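PDB 2C1D: L-cysteine S-thiosulfotransferase subunit SoxA from Paracoccus denitrificans, which helps catalyse, as the diheme subunit of the SoxAX cytochrome complex, formation of the heterodisulfide between thiosulfate and the carrier cysteine of SoxY in sulfur oxidation. Local coordinates for residues V19-P24 / F32-S37. Residues are numbered along the deposited sequence; the frame is centred on the assembly and turned at random.
Sequences VTKTAP and FDTIYS
Thr22 and Ile35 form an antiparallel hydrogen-bonded pair, Thr22 N giving to Ile35 O (3.1 Å) and Ile35 N to Thr22 O (2.9 Å). Lys21 and Tyr36 follow as a non-hydrogen-bonded pair, beyond which Ser37 N reaches Thr20 O at 2.9 Å. On the face of Lys21 and Tyr36, the lysine holds CG anti to its backbone N (chi1 158°) and runs extended beside the ring, its CD 3.9 Å from Tyr36 CE2. Thr34 CG2 sits over one ring face, offset toward the rim, and meets Lys21 CG at 3.6 Å. The pairing sets residues 35-36 as an outer strand of a three-stranded antiparallel sheet, next to strand 16-22 and near a heme c; Gln199 hydrogen-bonds to Thr34 O and Tyr36 N. On the other face, Ile35 CG1 and CD1 each lie 3.7 Å from Thr22 CG2, while its CG2 meets Pro24 CB at 3.9 Å. An alanine in place of Ile35 would probably open a gap beside Thr22 CG2 and Pro24 CB, which would lose the contacts of CG1, CD1 and CG2. Pro24 turns CG to the carbonyl oxygen of Phe32 and CD to that of Asp33. At the opposite end Thr20 CB packs on Ser37 CB, their hydroxyls hydrogen-bonded to His40 and Glu258 respectively.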
loop_
_atom_site.group_PDB
_atom_site.type_symbol
_atom_site.label_atom_id
_atom_site.label_comp_id
_atom_site.label_asym_id
_atom_site.label_seq_id
_atom_site.Cartn_x
_atom_site.Cartn_y
_atom_site.Cartn_z
ATOM N N VAL A 19 -15.890 11.194 10.056
ATOM C CA VAL A 19 -15.212 12.194 9.222
ATOM C C VAL A 19 -14.327 11.441 8.236
ATOM O O VAL A 19 -13.343 10.800 8.634
ATOM C CB VAL A 19 -14.358 13.205 10.069
ATOM C CG1 VAL A 19 -13.558 14.170 9.158
ATOM C CG2 VAL A 19 -15.243 14.024 11.007
ATOM N N THR A 20 -14.680 11.495 6.964
ATOM C CA THR A 20 -13.918 10.836 5.897
ATOM C C THR A 20 -13.166 11.800 4.965
ATOM O O THR A 20 -12.514 11.360 4.008
ATOM C CB THR A 20 -14.863 9.997 5.040
ATOM O OG1 THR A 20 -15.957 10.802 4.560
ATOM C CG2 THR A 20 -15.521 8.898 5.862
ATOM N N LYS A 21 -13.297 13.096 5.225
ATOM C CA LYS A 21 -12.695 14.141 4.395
ATOM C C LYS A 21 -12.484 15.348 5.305
ATOM O O LYS A 21 -13.384 15.767 6.044
ATOM C CB LYS A 21 -13.602 14.458 3.191
ATOM C CG LYS A 21 -13.400 15.838 2.544
ATOM C CD LYS A 21 -14.458 16.114 1.452
ATOM C CE LYS A 21 -14.069 17.355 0.597
ATOM N NZ LYS A 21 -15.237 17.971 -0.103
ATOM N N THR A 22 -11.271 15.865 5.316
ATOM C CA THR A 22 -10.925 16.948 6.215
ATOM C C THR A 22 -9.609 17.595 5.794
ATOM O O THR A 22 -8.914 17.084 4.896
ATOM C CB THR A 22 -10.889 16.436 7.682
ATOM O OG1 THR A 22 -10.837 17.531 8.600
ATOM C CG2 THR A 22 -9.630 15.619 7.987
ATOM N N ALA A 23 -9.285 18.722 6.415
ATOM C CA ALA A 23 -8.042 19.418 6.116
ATOM C C ALA A 23 -6.878 18.574 6.618
ATOM O O ALA A 23 -6.966 17.962 7.675
ATOM C CB ALA A 23 -8.019 20.808 6.776
ATOM N N PRO A 24 -5.762 18.566 5.898
ATOM C CA PRO A 24 -4.628 17.730 6.288
ATOM C C PRO A 24 -3.990 18.244 7.551
ATOM O O PRO A 24 -4.209 19.405 7.873
ATOM C CB PRO A 24 -3.642 17.880 5.105
ATOM C CG PRO A 24 -4.371 18.598 4.060
ATOM C CD PRO A 24 -5.476 19.353 4.689
ATOM N N PHE A 32 -1.331 17.981 0.195
ATOM C CA PHE A 32 -2.726 17.725 -0.132
ATOM C C PHE A 32 -3.548 18.947 0.228
ATOM O O PHE A 32 -3.271 19.620 1.221
ATOM C CB PHE A 32 -3.267 16.557 0.725
ATOM C CG PHE A 32 -2.610 15.223 0.468
ATOM C CD1 PHE A 32 -2.479 14.726 -0.827
ATOM C CD2 PHE A 32 -2.197 14.426 1.542
ATOM C CE1 PHE A 32 -1.911 13.457 -1.058
ATOM C CE2 PHE A 32 -1.632 13.154 1.320
ATOM C CZ PHE A 32 -1.486 12.681 0.017
ATOM N N ASP A 33 -4.582 19.211 -0.553
ATOM C CA ASP A 33 -5.578 20.210 -0.193
ATOM C C ASP A 33 -6.466 19.588 0.882
ATOM O O ASP A 33 -6.925 20.252 1.815
ATOM C CB ASP A 33 -6.427 20.578 -1.422
ATOM C CG ASP A 33 -5.669 21.454 -2.430
ATOM O OD1 ASP A 33 -6.163 21.598 -3.575
ATOM O OD2 ASP A 33 -4.572 22.011 -2.177
ATOM N N THR A 34 -6.671 18.282 0.740
ATOM C CA THR A 34 -7.612 17.539 1.556
ATOM C C THR A 34 -7.141 16.088 1.763
ATOM O O THR A 34 -6.650 15.459 0.824
ATOM C CB THR A 34 -8.954 17.528 0.841
ATOM O OG1 THR A 34 -9.370 18.881 0.565
ATOM C CG2 THR A 34 -10.040 16.965 1.730
ATOM N N ILE A 35 -7.279 15.584 2.989
ATOM C CA ILE A 35 -7.101 14.153 3.238
ATOM C C ILE A 35 -8.436 13.441 3.265
ATOM O O ILE A 35 -9.446 14.031 3.659
ATOM C CB ILE A 35 -6.304 13.879 4.519
ATOM C CG1 ILE A 35 -6.913 14.588 5.733
ATOM C CG2 ILE A 35 -4.833 14.253 4.297
ATOM C CD1 ILE A 35 -6.339 14.103 7.046
ATOM N N TYR A 36 -8.409 12.173 2.835
ATOM C CA TYR A 36 -9.591 11.365 2.613
ATOM C C TYR A 36 -9.357 9.965 3.157
ATOM O O TYR A 36 -8.274 9.400 3.011
ATOM C CB TYR A 36 -9.883 11.177 1.113
ATOM C CG TYR A 36 -10.234 12.439 0.332
ATOM C CD1 TYR A 36 -9.244 13.165 -0.322
ATOM C CD2 TYR A 36 -11.545 12.874 0.221
ATOM C CE1 TYR A 36 -9.558 14.346 -1.055
ATOM C CE2 TYR A 36 -11.873 14.039 -0.514
ATOM C CZ TYR A 36 -10.875 14.765 -1.138
ATOM O OH TYR A 36 -11.187 15.901 -1.859
ATOM N N SER A 37 -10.394 9.395 3.726
ATOM C CA SER A 37 -10.429 7.961 3.957
ATOM C C SER A 37 -10.426 7.244 2.618
ATOM O O SER A 37 -10.962 7.762 1.628
ATOM C CB SER A 37 -11.720 7.605 4.683
ATOM O OG SER A 37 -11.993 6.227 4.634
#